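Side-chain contacts in kallistatin (Homo sapiens, PDB 6F4V), which inhibits tissue kallikrein as a serpin, forming a stable equimolar complex with the protease and being cleaved at its reactive site: residues A[220-225]-A[230-235]; A[198-203]-A[322-327]; A[19-22]-A[28-31]; A[87-92]-A[226-231]. All blocks are in the same frame, centred on the assembly; numbering follows the deposited sequence.

Contacts 1, 2 and 3 are buried, whereas contact 4 lies partly at the surface. Contacts 1 and 4 both use strand 228-235 and divide the turn before it, and both reach the same sodium ion, so hydrophobic packing there sits beside metal and water chemistry. Contact 1 is the only one of the four with backbone hydrogen bonds between its segments; in the others, side chains pack on side chains and on backbone without such bonds. Contact 2 hangs on one methionine sulfur pressed against a turn, and it touches contact 1 through Met-222 and Gln-202. Contact 3, purely aliphatic helix-to-strand packing, lies farther along the molecule but meets contact 2 where Phe-30 packs on Leu-322.

Contact 1: residues A[220-225]-A[230-235]; sequences LRMDYK and VFFILP. With NA (sodium ion), chain J.
Arg-221 and Phe-231 form a non-hydrogen-bonded antiparallel pair, and their side chains run side by side off one face of the sheet. The arginine's methylenes do the touching: Arg-221 CG sits over the ring face of Phe-231, 3.9 Å from its centroid in a CH-pi contact, while CD reaches toward CE2 and CZ. A chi1 of -166° swings CG away from the backbone N to lie there. The guanidinium, its plane 69° from the ring, turns back to its own strand, where Arg-221 NH2 makes a 3.2 Å salt bridge to the syn lone pair of Asp-223 OD2. This side is the looser one, with Arg-221 and Asp-223 partly exposed. With an alanine here, Phe-231 would probably lose the methylene cover over one ring face and Asp-223 its charged mate.

The other face is tightly packed and buried. Met-222 SD lies at the edge of the Phe-232 ring, 4.0 Å from CE2, a Met-aromatic contact. Tyr-224 bends in beside Val-230, bringing its OH within 3.4 Å of Val-230 CG1; that hydroxyl is hydrogen-bonded to Thr-329. Between the two faces, Leu-220 with Phe-232 and Met-222 with Val-230 are joined by paired backbone bonds, such as Leu-220 N to Phe-232 O at 2.9 Å. Just past the strand, Tyr-224 O binds the sodium ion at 2.2 Å, with three waters and Gly-226 O as its other ligands. The whole is an antiparallel beta hairpin of the serpin B sheet, with a cation bound at its turn.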
loop_
_atom_site.group_PDB
_atom_site.type_symbol
_atom_site.label_atom_id
_atom_site.label_comp_id
_atom_site.label_asym_id
_atom_site.label_seq_id
_atom_site.Cartn_x
_atom_site.Cartn_y
_atom_site.Cartn_z
ATOM N N LEU A 220 8.159 11.965 13.229
ATOM C CA LEU A 220 7.892 13.209 12.506
ATOM C C LEU A 220 6.646 12.988 11.704
ATOM O O LEU A 220 6.545 11.967 11.013
ATOM C CB LEU A 220 9.060 13.490 11.545
ATOM C CG LEU A 220 8.864 14.612 10.506
ATOM C CD1 LEU A 220 8.646 15.967 11.173
ATOM C CD2 LEU A 220 10.085 14.684 9.613
ATOM N N ARG A 221 5.696 13.927 11.741
ATOM C CA ARG A 221 4.593 13.862 10.800
ATOM C C ARG A 221 4.707 15.079 9.886
ATOM O O ARG A 221 4.789 16.219 10.389
ATOM C CB ARG A 221 3.254 13.883 11.519
ATOM C CG ARG A 221 2.048 13.500 10.673
ATOM C CD ARG A 221 0.745 13.932 11.384
ATOM N NE ARG A 221 0.463 15.343 11.220
ATOM C CZ ARG A 221 0.309 16.309 12.153
ATOM N NH1 ARG A 221 0.376 16.100 13.438
ATOM N NH2 ARG A 221 0.068 17.558 11.741
ATOM N N MET A 222 4.783 14.835 8.577
ATOM C CA MET A 222 4.810 15.906 7.590
ATOM C C MET A 222 3.507 15.919 6.813
ATOM O O MET A 222 3.003 14.876 6.358
ATOM C CB MET A 222 5.993 15.766 6.637
ATOM C CG MET A 222 7.314 16.045 7.298
ATOM S SD MET A 222 8.699 15.876 6.158
ATOM C CE MET A 222 8.473 17.360 5.190
ATOM N N ASP A 223 2.946 17.106 6.677
ATOM C CA ASP A 223 1.689 17.254 5.974
ATOM C C ASP A 223 1.969 17.468 4.507
ATOM O O ASP A 223 2.957 18.111 4.137
ATOM C CB ASP A 223 0.869 18.421 6.559
ATOM C CG ASP A 223 0.325 18.094 7.970
ATOM O OD1 ASP A 223 -0.155 16.965 8.186
ATOM O OD2 ASP A 223 0.495 18.883 8.902
ATOM N N TYR A 224 1.076 16.936 3.687
ATOM C CA TYR A 224 1.005 17.257 2.273
ATOM C C TYR A 224 -0.055 18.327 2.038
ATOM O O TYR A 224 -0.934 18.551 2.880
ATOM C CB TYR A 224 0.648 16.034 1.469
ATOM C CG TYR A 224 1.662 14.913 1.533
ATOM C CD1 TYR A 224 2.916 15.047 0.926
ATOM C CD2 TYR A 224 1.396 13.744 2.230
ATOM C CE1 TYR A 224 3.842 14.035 0.962
ATOM C CE2 TYR A 224 2.338 12.723 2.302
ATOM C CZ TYR A 224 3.535 12.850 1.646
ATOM O OH TYR A 224 4.470 11.843 1.715
ATOM N N LYS A 225 0.021 18.996 0.895
ATOM C CA LYS A 225 -1.061 19.870 0.446
ATOM C C LYS A 225 -2.183 18.971 -0.038
ATOM O O LYS A 225 -2.014 18.258 -1.032
ATOM C CB LYS A 225 -0.566 20.809 -0.650
ATOM C CG LYS A 225 0.441 21.787 -0.089
ATOM C CD LYS A 225 0.909 22.801 -1.117
ATOM C CE LYS A 225 2.034 23.635 -0.545
ATOM N NZ LYS A 225 2.465 24.667 -1.526
ATOM N N VAL A 230 2.287 12.052 6.139
ATOM C CA VAL A 230 3.237 10.945 6.246
ATOM C C VAL A 230 3.880 10.993 7.617
ATOM O O VAL A 230 4.310 12.054 8.076
ATOM C CB VAL A 230 4.294 10.954 5.100
ATOM C CG1 VAL A 230 5.108 12.239 5.049
ATOM C CG2 VAL A 230 5.241 9.756 5.187
ATOM N N PHE A 231 3.990 9.817 8.245
ATOM C CA PHE A 231 4.797 9.627 9.416
ATOM C C PHE A 231 6.123 8.992 9.019
ATOM O O PHE A 231 6.150 7.914 8.387
ATOM C CB PHE A 231 4.083 8.720 10.419
ATOM C CG PHE A 231 2.766 9.247 10.885
ATOM C CD1 PHE A 231 1.640 9.113 10.104
ATOM C CD2 PHE A 231 2.662 9.883 12.113
ATOM C CE1 PHE A 231 0.419 9.599 10.519
ATOM C CE2 PHE A 231 1.428 10.358 12.559
ATOM C CZ PHE A 231 0.318 10.241 11.746
ATOM N N PHE A 232 7.214 9.659 9.412
ATOM C CA PHE A 232 8.537 9.134 9.336
ATOM C C PHE A 232 8.955 8.792 10.776
ATOM O O PHE A 232 9.073 9.680 11.629
ATOM C CB PHE A 232 9.514 10.144 8.720
ATOM C CG PHE A 232 9.289 10.430 7.246
ATOM C CD1 PHE A 232 9.499 9.458 6.287
ATOM C CD2 PHE A 232 8.876 11.681 6.816
ATOM C CE1 PHE A 232 9.339 9.739 4.933
ATOM C CE2 PHE A 232 8.703 11.962 5.477
ATOM C CZ PHE A 232 8.915 10.988 4.539
ATOM N N ILE A 233 9.159 7.502 11.022
ATOM C CA ILE A 233 9.460 6.972 12.334
ATOM C C ILE A 233 10.901 6.535 12.321
ATOM O O ILE A 233 11.321 5.735 11.490
ATOM C CB ILE A 233 8.534 5.819 12.702
ATOM C CG1 ILE A 233 7.092 6.328 12.701
ATOM C CG2 ILE A 233 8.894 5.265 14.069
ATOM C CD1 ILE A 233 6.127 5.372 12.057
ATOM N N LEU A 234 11.659 7.129 13.235
ATOM C CA LEU A 234 13.107 6.983 13.274
ATOM C C LEU A 234 13.528 6.230 14.534
ATOM O O LEU A 234 13.672 6.851 15.583
ATOM C CB LEU A 234 13.732 8.369 13.260
ATOM C CG LEU A 234 15.260 8.415 13.171
ATOM C CD1 LEU A 234 15.767 7.725 11.915
ATOM C CD2 LEU A 234 15.730 9.854 13.215
ATOM N N PRO A 235 13.714 4.892 14.442
ATOM C CA PRO A 235 14.186 4.169 15.613
ATOM C C PRO A 235 15.609 4.616 15.943
ATOM O O PRO A 235 16.374 5.013 15.044
ATOM C CB PRO A 235 14.137 2.710 15.168
ATOM C CG PRO A 235 13.175 2.684 14.016
ATOM C CD PRO A 235 13.493 3.965 13.321
HETATM NA NA NA J . -2.753 18.817 4.111
HETATM O O HOH W 1 -2.366 17.079 5.643
HETATM O O HOH W 2 -3.531 20.815 2.890
HETATM O O HOH W 3 -1.908 20.501 5.436
#

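Contact 2: residues A[198-203]-A[322-327]; sequences PMMLQD and LDVDEA
A chi1 of -48° sets CG of Met-200 beside its backbone N and, with chi2 extended, brings the sulfur down on the turn after strand 312-324; a bend at chi3 (-69°) then carries the methyl to Val-324. Met-200 SD lies 3.3 Å from Asp-325 C and 3.4 Å from Glu-326 N, against the peptide linking them. Glu-326 leans in obliquely, its chain bent at chi2, and its CG meets Met-200 SD at 3.6 Å. The methionine and valine side chains cross at about a right angle, Met-200 CE touching Val-324 CG1 at 3.9 Å. Asp-325 OD1 accepts from Ala-327 N at 3.0 Å, closing an Asx turn, and also from Gly-328 N. The Glu-326 carboxylate leads off from the sulfur, and OE2 is hydrogen-bonded to Thr-182. An alanine in place of Met-200 is likely to open a gap beneath the 325-326 peptide and leave Val-324 CG1 without its methyl partner. Residues 325-327 link strand 312-324 to strand 328-340 beside it in the serpin A sheet, consistent with an inserted reactive loop. In the large mixed sheet, strand 269-282 lies between strands 193-202 and 312-324, and Phe-177 also packs on Met-200.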
loop_
_atom_site.group_PDB
_atom_site.type_symbol
_atom_site.label_atom_id
_atom_site.label_comp_id
_atom_site.label_asym_id
_atom_site.label_seq_id
_atom_site.Cartn_x
_atom_site.Cartn_y
_atom_site.Cartn_z
ATOM N N PRO A 198 21.876 11.663 -1.256
ATOM C CA PRO A 198 21.536 13.086 -1.209
ATOM C C PRO A 198 20.632 13.360 -0.009
ATOM O O PRO A 198 19.585 12.733 0.118
ATOM C CB PRO A 198 20.808 13.353 -2.532
ATOM C CG PRO A 198 20.818 12.096 -3.303
ATOM C CD PRO A 198 21.384 10.988 -2.470
ATOM N N MET A 199 21.087 14.220 0.880
ATOM C CA MET A 199 20.378 14.590 2.074
ATOM C C MET A 199 19.788 15.976 1.920
ATOM O O MET A 199 20.511 16.968 1.738
ATOM C CB MET A 199 21.317 14.520 3.288
ATOM C CG MET A 199 20.606 14.602 4.636
ATOM S SD MET A 199 19.622 13.119 5.025
ATOM C CE MET A 199 20.901 11.948 5.406
ATOM N N MET A 200 18.466 16.040 1.988
ATOM C CA MET A 200 17.744 17.304 1.961
ATOM C C MET A 200 17.837 17.919 3.327
ATOM O O MET A 200 17.961 17.200 4.323
ATOM C CB MET A 200 16.256 17.095 1.580
ATOM C CG MET A 200 16.119 16.214 0.371
ATOM S SD MET A 200 14.463 16.054 -0.244
ATOM C CE MET A 200 13.736 15.097 1.116
ATOM N N LEU A 201 17.755 19.240 3.380
ATOM C CA LEU A 201 17.847 19.977 4.642
ATOM C C LEU A 201 16.870 21.155 4.658
ATOM O O LEU A 201 16.819 21.930 3.717
ATOM C CB LEU A 201 19.275 20.493 4.834
ATOM C CG LEU A 201 19.516 21.445 6.015
ATOM C CD1 LEU A 201 19.188 20.744 7.314
ATOM C CD2 LEU A 201 20.954 21.954 6.000
ATOM N N GLN A 202 16.078 21.258 5.720
ATOM C CA GLN A 202 15.347 22.466 6.046
ATOM C C GLN A 202 15.506 22.713 7.529
ATOM O O GLN A 202 15.546 21.779 8.297
ATOM C CB GLN A 202 13.857 22.437 5.632
ATOM C CG GLN A 202 12.996 21.354 6.220
ATOM C CD GLN A 202 11.557 21.480 5.794
ATOM O OE1 GLN A 202 10.828 22.329 6.306
ATOM N NE2 GLN A 202 11.128 20.630 4.863
ATOM N N ASP A 203 15.637 23.987 7.908
ATOM C CA ASP A 203 15.821 24.363 9.313
ATOM C C ASP A 203 15.094 25.638 9.776
ATOM O O ASP A 203 15.303 26.078 10.911
ATOM C CB ASP A 203 17.302 24.442 9.629
ATOM C CG ASP A 203 18.043 25.463 8.759
ATOM O OD1 ASP A 203 17.407 26.263 8.047
ATOM O OD2 ASP A 203 19.279 25.440 8.764
ATOM N N LEU A 322 8.222 4.190 -4.077
ATOM C CA LEU A 322 8.238 5.439 -3.296
ATOM C C LEU A 322 9.361 6.325 -3.812
ATOM O O LEU A 322 10.496 5.847 -3.935
ATOM C CB LEU A 322 8.551 5.132 -1.824
ATOM C CG LEU A 322 8.626 6.327 -0.844
ATOM C CD1 LEU A 322 7.326 7.104 -0.852
ATOM C CD2 LEU A 322 8.959 5.863 0.561
ATOM N N ASP A 323 9.033 7.594 -4.048
ATOM C CA ASP A 323 9.984 8.617 -4.502
ATOM C C ASP A 323 9.773 9.872 -3.658
ATOM O O ASP A 323 8.712 10.511 -3.733
ATOM C CB ASP A 323 9.764 8.920 -6.003
ATOM C CG ASP A 323 10.842 9.806 -6.597
ATOM O OD1 ASP A 323 11.529 10.525 -5.856
ATOM O OD2 ASP A 323 10.991 9.819 -7.832
ATOM N N VAL A 324 10.787 10.222 -2.877
ATOM C CA VAL A 324 10.767 11.364 -1.992
ATOM C C VAL A 324 11.813 12.360 -2.476
ATOM O O VAL A 324 12.994 12.018 -2.663
ATOM C CB VAL A 324 11.048 10.917 -0.531
ATOM C CG1 VAL A 324 11.371 12.097 0.374
ATOM C CG2 VAL A 324 9.839 10.104 -0.002
ATOM N N ASP A 325 11.381 13.597 -2.676
ATOM C CA ASP A 325 12.318 14.667 -3.022
ATOM C C ASP A 325 11.911 15.982 -2.341
ATOM O O ASP A 325 11.095 16.002 -1.420
ATOM C CB ASP A 325 12.421 14.806 -4.544
ATOM C CG ASP A 325 11.144 15.326 -5.176
ATOM O OD1 ASP A 325 10.226 15.864 -4.495
ATOM O OD2 ASP A 325 11.030 15.180 -6.401
ATOM N N GLU A 326 12.516 17.086 -2.790
ATOM C CA GLU A 326 12.393 18.343 -2.101
ATOM C C GLU A 326 11.011 18.940 -2.209
ATOM O O GLU A 326 10.630 19.698 -1.349
ATOM C CB GLU A 326 13.419 19.369 -2.653
ATOM C CG GLU A 326 14.858 18.994 -2.365
ATOM C CD GLU A 326 15.513 18.170 -3.443
ATOM O OE1 GLU A 326 14.813 17.593 -4.286
ATOM O OE2 GLU A 326 16.757 18.114 -3.451
ATOM N N ALA A 327 10.274 18.611 -3.255
ATOM C CA ALA A 327 8.968 19.188 -3.510
ATOM C C ALA A 327 7.799 18.355 -2.917
ATOM O O ALA A 327 6.742 18.901 -2.582
ATOM C CB ALA A 327 8.751 19.319 -5.016
#

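Contact 3: residues A[19-22]-A[28-31]; sequences LIAS and NIFF. With EDO (1,2-ethanediol), chain E.
This is aliphatic helix-to-strand packing in the buried part of the molecule, made where helix 6-23 nears its end and the chain turns back into the short strand 29-31. Ile-29 carries it. With its CG1 beside the backbone N and chi2 extended at 165°, the side chain reaches out to the helix and slots CD1 against the backbone of Ala-21, 3.7 Å from Ala-21 CA. The methyl of Ala-21 lies alongside, its CB 3.9 Å from Ile-29 CD1. Ile-20 crosses obliquely from the preceding helical position and offers its CG2 branch, which lies 3.8 Å from Ile-29 CG1; its CG1 arm leads off elsewhere, so one branch serves the strand while the side chain also packs on Tyr-281 and Ile-286. The small side chain of Ala-21 is consistent with this close approach to the helix backbone. Tyr-281 packs on Ile-29 as well, joining helix, strand and strand 269-282 in one apolar cluster. Just before the strand, Asn-28 N donates to O1 of a 1,2-ethanediol, probably from the crystallisation liquor, at 2.9 Å. Residues 29-31 pair antiparallel with a strand of another chain, and the ring of Phe-30 meets an aromatic ring of that chain with nearly parallel planes. The arrangement fits the serpin fold, in which the N-terminal helix is followed by a short strand of the B sheet.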
loop_
_atom_site.group_PDB
_atom_site.type_symbol
_atom_site.label_atom_id
_atom_site.label_comp_id
_atom_site.label_asym_id
_atom_site.label_seq_id
_atom_site.Cartn_x
_atom_site.Cartn_y
_atom_site.Cartn_z
ATOM N N LEU A 19 4.686 -9.337 8.943
ATOM C CA LEU A 19 5.076 -10.616 8.316
ATOM C C LEU A 19 6.306 -10.405 7.422
ATOM O O LEU A 19 7.301 -11.132 7.541
ATOM C CB LEU A 19 3.909 -11.212 7.521
ATOM C CG LEU A 19 4.182 -12.537 6.747
ATOM C CD1 LEU A 19 2.903 -13.239 6.363
ATOM C CD2 LEU A 19 4.924 -12.328 5.452
ATOM N N ILE A 20 6.281 -9.370 6.579
ATOM C CA ILE A 20 7.398 -9.106 5.673
ATOM C C ILE A 20 8.658 -8.774 6.461
ATOM O O ILE A 20 9.745 -9.287 6.175
ATOM C CB ILE A 20 7.135 -7.905 4.704
ATOM C CG1 ILE A 20 5.859 -8.124 3.881
ATOM C CG2 ILE A 20 8.324 -7.686 3.761
ATOM C CD1 ILE A 20 5.834 -9.384 3.054
ATOM N N ALA A 21 8.512 -7.902 7.435
ATOM C CA ALA A 21 9.653 -7.440 8.236
ATOM C C ALA A 21 10.281 -8.571 9.039
ATOM O O ALA A 21 11.483 -8.585 9.269
ATOM C CB ALA A 21 9.231 -6.329 9.168
ATOM N N SER A 22 9.447 -9.499 9.489
ATOM C CA SER A 22 9.957 -10.600 10.288
ATOM C C SER A 22 10.526 -11.719 9.400
ATOM O O SER A 22 11.507 -12.355 9.794
ATOM C CB SER A 22 8.893 -11.014 11.299
ATOM O OG SER A 22 7.886 -11.640 10.640
ATOM N N ASN A 28 14.700 -3.235 2.546
ATOM C CA ASN A 28 13.691 -2.216 2.184
ATOM C C ASN A 28 12.332 -2.904 1.978
ATOM O O ASN A 28 12.233 -4.004 1.385
ATOM C CB ASN A 28 14.048 -1.472 0.903
ATOM C CG ASN A 28 15.329 -0.658 1.013
ATOM O OD1 ASN A 28 15.777 -0.346 2.089
ATOM N ND2 ASN A 28 15.880 -0.262 -0.134
ATOM N N ILE A 29 11.295 -2.253 2.491
ATOM C CA ILE A 29 9.920 -2.715 2.353
ATOM C C ILE A 29 9.094 -1.552 1.824
ATOM O O ILE A 29 9.237 -0.428 2.289
ATOM C CB ILE A 29 9.330 -3.179 3.702
ATOM C CG1 ILE A 29 10.108 -4.401 4.237
ATOM C CG2 ILE A 29 7.836 -3.461 3.615
ATOM C CD1 ILE A 29 9.832 -4.684 5.703
ATOM N N PHE A 30 8.229 -1.827 0.854
ATOM C CA PHE A 30 7.272 -0.811 0.435
ATOM C C PHE A 30 6.085 -1.430 -0.242
ATOM O O PHE A 30 6.232 -2.137 -1.215
ATOM C CB PHE A 30 7.906 0.292 -0.467
ATOM C CG PHE A 30 7.048 1.513 -0.563
ATOM C CD1 PHE A 30 6.859 2.339 0.562
ATOM C CD2 PHE A 30 6.371 1.812 -1.729
ATOM C CE1 PHE A 30 6.025 3.449 0.485
ATOM C CE2 PHE A 30 5.509 2.907 -1.786
ATOM C CZ PHE A 30 5.353 3.723 -0.681
ATOM N N PHE A 31 4.891 -1.149 0.279
ATOM C CA PHE A 31 3.675 -1.653 -0.342
ATOM C C PHE A 31 2.505 -0.737 -0.078
ATOM O O PHE A 31 2.573 0.131 0.775
ATOM C CB PHE A 31 3.359 -3.084 0.151
ATOM C CG PHE A 31 2.921 -3.164 1.579
ATOM C CD1 PHE A 31 3.836 -3.042 2.601
ATOM C CD2 PHE A 31 1.608 -3.391 1.896
ATOM C CE1 PHE A 31 3.448 -3.099 3.928
ATOM C CE2 PHE A 31 1.222 -3.493 3.232
ATOM C CZ PHE A 31 2.143 -3.268 4.229
HETATM C C1 EDO E . 18.027 -2.878 1.032
HETATM O O1 EDO E . 16.963 -3.783 0.745
HETATM C C2 EDO E . 19.340 -3.654 0.982
HETATM O O2 EDO E . 19.532 -4.244 2.258
#

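Contact 4: residues A[87-92]-A[226-231]; sequences HGLETR and GDATVF. With NA (sodium ion), chain J.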
loop_
_atom_site.group_PDB
_atom_site.type_symbol
_atom_site.label_atom_id
_atom_site.label_comp_id
_atom_site.label_asym_id
_atom_site.label_seq_id
_atom_site.Cartn_x
_atom_site.Cartn_y
_atom_site.Cartn_z
ATOM N N HIS A 87 -6.032 20.049 -4.665
ATOM C CA HIS A 87 -5.245 21.153 -5.244
ATOM C C HIS A 87 -3.753 20.819 -5.431
ATOM O O HIS A 87 -3.237 20.926 -6.552
ATOM C CB HIS A 87 -5.458 22.463 -4.460
ATOM C CG HIS A 87 -6.707 23.198 -4.852
ATOM N ND1 HIS A 87 -6.721 24.547 -5.137
ATOM C CD2 HIS A 87 -7.978 22.762 -5.034
ATOM C CE1 HIS A 87 -7.949 24.914 -5.462
ATOM N NE2 HIS A 87 -8.730 23.850 -5.410
ATOM N N GLY A 88 -3.077 20.415 -4.350
ATOM C CA GLY A 88 -1.654 20.015 -4.397
ATOM C C GLY A 88 -1.451 18.542 -4.065
ATOM O O GLY A 88 -0.378 18.152 -3.471
ATOM N N LEU A 89 -2.477 17.740 -4.435
ATOM C CA LEU A 89 -2.505 16.304 -4.208
ATOM C C LEU A 89 -3.289 15.524 -5.265
ATOM O O LEU A 89 -4.489 15.722 -5.441
ATOM C CB LEU A 89 -3.104 16.013 -2.835
ATOM C CG LEU A 89 -2.935 14.605 -2.242
ATOM C CD1 LEU A 89 -2.508 14.665 -0.777
ATOM C CD2 LEU A 89 -4.200 13.781 -2.415
ATOM N N GLU A 90 -2.595 14.619 -5.953
ATOM C CA GLU A 90 -3.218 13.703 -6.896
ATOM C C GLU A 90 -3.275 12.329 -6.229
ATOM O O GLU A 90 -2.252 11.815 -5.760
ATOM C CB GLU A 90 -2.400 13.636 -8.194
ATOM C CG GLU A 90 -3.010 12.724 -9.264
ATOM C CD GLU A 90 -2.117 12.516 -10.476
ATOM O OE1 GLU A 90 -1.113 13.226 -10.630
ATOM O OE2 GLU A 90 -2.432 11.652 -11.325
ATOM N N THR A 91 -4.485 11.792 -6.113
ATOM C CA THR A 91 -4.667 10.408 -5.774
ATOM C C THR A 91 -5.643 9.822 -6.787
ATOM O O THR A 91 -6.699 10.423 -7.083
ATOM C CB THR A 91 -5.162 10.230 -4.330
ATOM O OG1 THR A 91 -4.268 10.904 -3.445
ATOM C CG2 THR A 91 -5.209 8.774 -3.960
ATOM N N ARG A 92 -5.259 8.683 -7.364
ATOM C CA ARG A 92 -6.136 7.939 -8.252
ATOM C C ARG A 92 -6.048 6.493 -7.874
ATOM O O ARG A 92 -4.933 5.963 -7.713
ATOM C CB ARG A 92 -5.744 8.090 -9.718
ATOM C CG ARG A 92 -6.145 9.428 -10.308
ATOM C CD ARG A 92 -5.712 9.602 -11.746
ATOM N NE ARG A 92 -4.263 9.479 -11.901
ATOM C CZ ARG A 92 -3.615 8.385 -12.320
ATOM N NH1 ARG A 92 -4.255 7.266 -12.655
ATOM N NH2 ARG A 92 -2.283 8.409 -12.398
ATOM N N GLY A 226 -3.304 18.993 0.661
ATOM C CA GLY A 226 -4.401 18.029 0.480
ATOM C C GLY A 226 -4.563 17.118 1.678
ATOM O O GLY A 226 -3.937 17.315 2.698
ATOM N N ASP A 227 -5.409 16.115 1.556
ATOM C CA ASP A 227 -5.855 15.367 2.718
ATOM C C ASP A 227 -4.966 14.141 2.916
ATOM O O ASP A 227 -5.452 12.995 2.839
ATOM C CB ASP A 227 -7.310 14.970 2.555
ATOM C CG ASP A 227 -8.243 16.182 2.513
ATOM O OD1 ASP A 227 -7.911 17.206 3.130
ATOM O OD2 ASP A 227 -9.321 16.079 1.893
ATOM N N ALA A 228 -3.683 14.377 3.134
ATOM C CA ALA A 228 -2.747 13.284 3.398
ATOM C C ALA A 228 -1.628 13.748 4.273
ATOM O O ALA A 228 -1.255 14.914 4.263
ATOM C CB ALA A 228 -2.215 12.676 2.106
ATOM N N THR A 229 -1.041 12.805 4.996
ATOM C CA THR A 229 0.116 13.046 5.839
ATOM C C THR A 229 1.066 11.867 5.695
ATOM O O THR A 229 0.671 10.802 5.215
ATOM C CB THR A 229 -0.269 13.111 7.330
ATOM O OG1 THR A 229 -1.048 11.942 7.684
ATOM C CG2 THR A 229 -1.069 14.329 7.613
ATOM N N VAL A 230 2.287 12.052 6.139
ATOM C CA VAL A 230 3.237 10.945 6.246
ATOM C C VAL A 230 3.880 10.993 7.617
ATOM O O VAL A 230 4.310 12.054 8.076
ATOM C CB VAL A 230 4.294 10.954 5.100
ATOM C CG1 VAL A 230 5.108 12.239 5.049
ATOM C CG2 VAL A 230 5.241 9.756 5.187
ATOM N N PHE A 231 3.990 9.817 8.245
ATOM C CA PHE A 231 4.797 9.627 9.416
ATOM C C PHE A 231 6.123 8.992 9.019
ATOM O O PHE A 231 6.150 7.914 8.387
ATOM C CB PHE A 231 4.083 8.720 10.419
ATOM C CG PHE A 231 2.766 9.247 10.885
ATOM C CD1 PHE A 231 1.640 9.113 10.104
ATOM C CD2 PHE A 231 2.662 9.883 12.113
ATOM C CE1 PHE A 231 0.419 9.599 10.519
ATOM C CE2 PHE A 231 1.428 10.358 12.559
ATOM C CZ PHE A 231 0.318 10.241 11.746
HETATM NA NA NA J . -2.753 18.817 4.111
HETATM O O HOH W 2 -3.531 20.815 2.890
HETATM O O HOH W 1 -2.366 17.079 5.643
HETATM O O HOH W 3 -1.908 20.501 5.436
#
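Leu-89 faces the turn leading into strand 228-235 and meets it with CD1. The methyl of Ala-228 points back at the leucine, so the two meet methyl to methyl, Leu-89 CD1 lying 3.5 Å from Ala-228 CB. The same CD1 rests against the turn backbone, 4.0 Å from Asp-227 N. With CG opposite the backbone N (chi1 -166°), the leucine's branch extends over the turn. At Gly-226 the approach is so close that a CB would stand only 2.6 Å from Leu-89 CB, and the backbone angles there (phi 112°) would also press it against the preceding carbonyl oxygen. Asp-227 centres an inverse gamma turn, and Gly-226 O binds the sodium ion at 2.4 Å, which Tyr-224 O also coordinates. Two of the ion's waters tie back to the turn, one accepting from Gly-226 N at 2.9 Å and another donating to Ala-228 O at 2.8 Å. The contact thus joins the start of a serpin A-sheet strand to the turn of the B-sheet hairpin 217-223/228-235. Strand 89-100 lies beside strand 159-172, where Leu-89 also packs on Ala-171, while strand 228-235 pairs on its other edge with a strand of another chain.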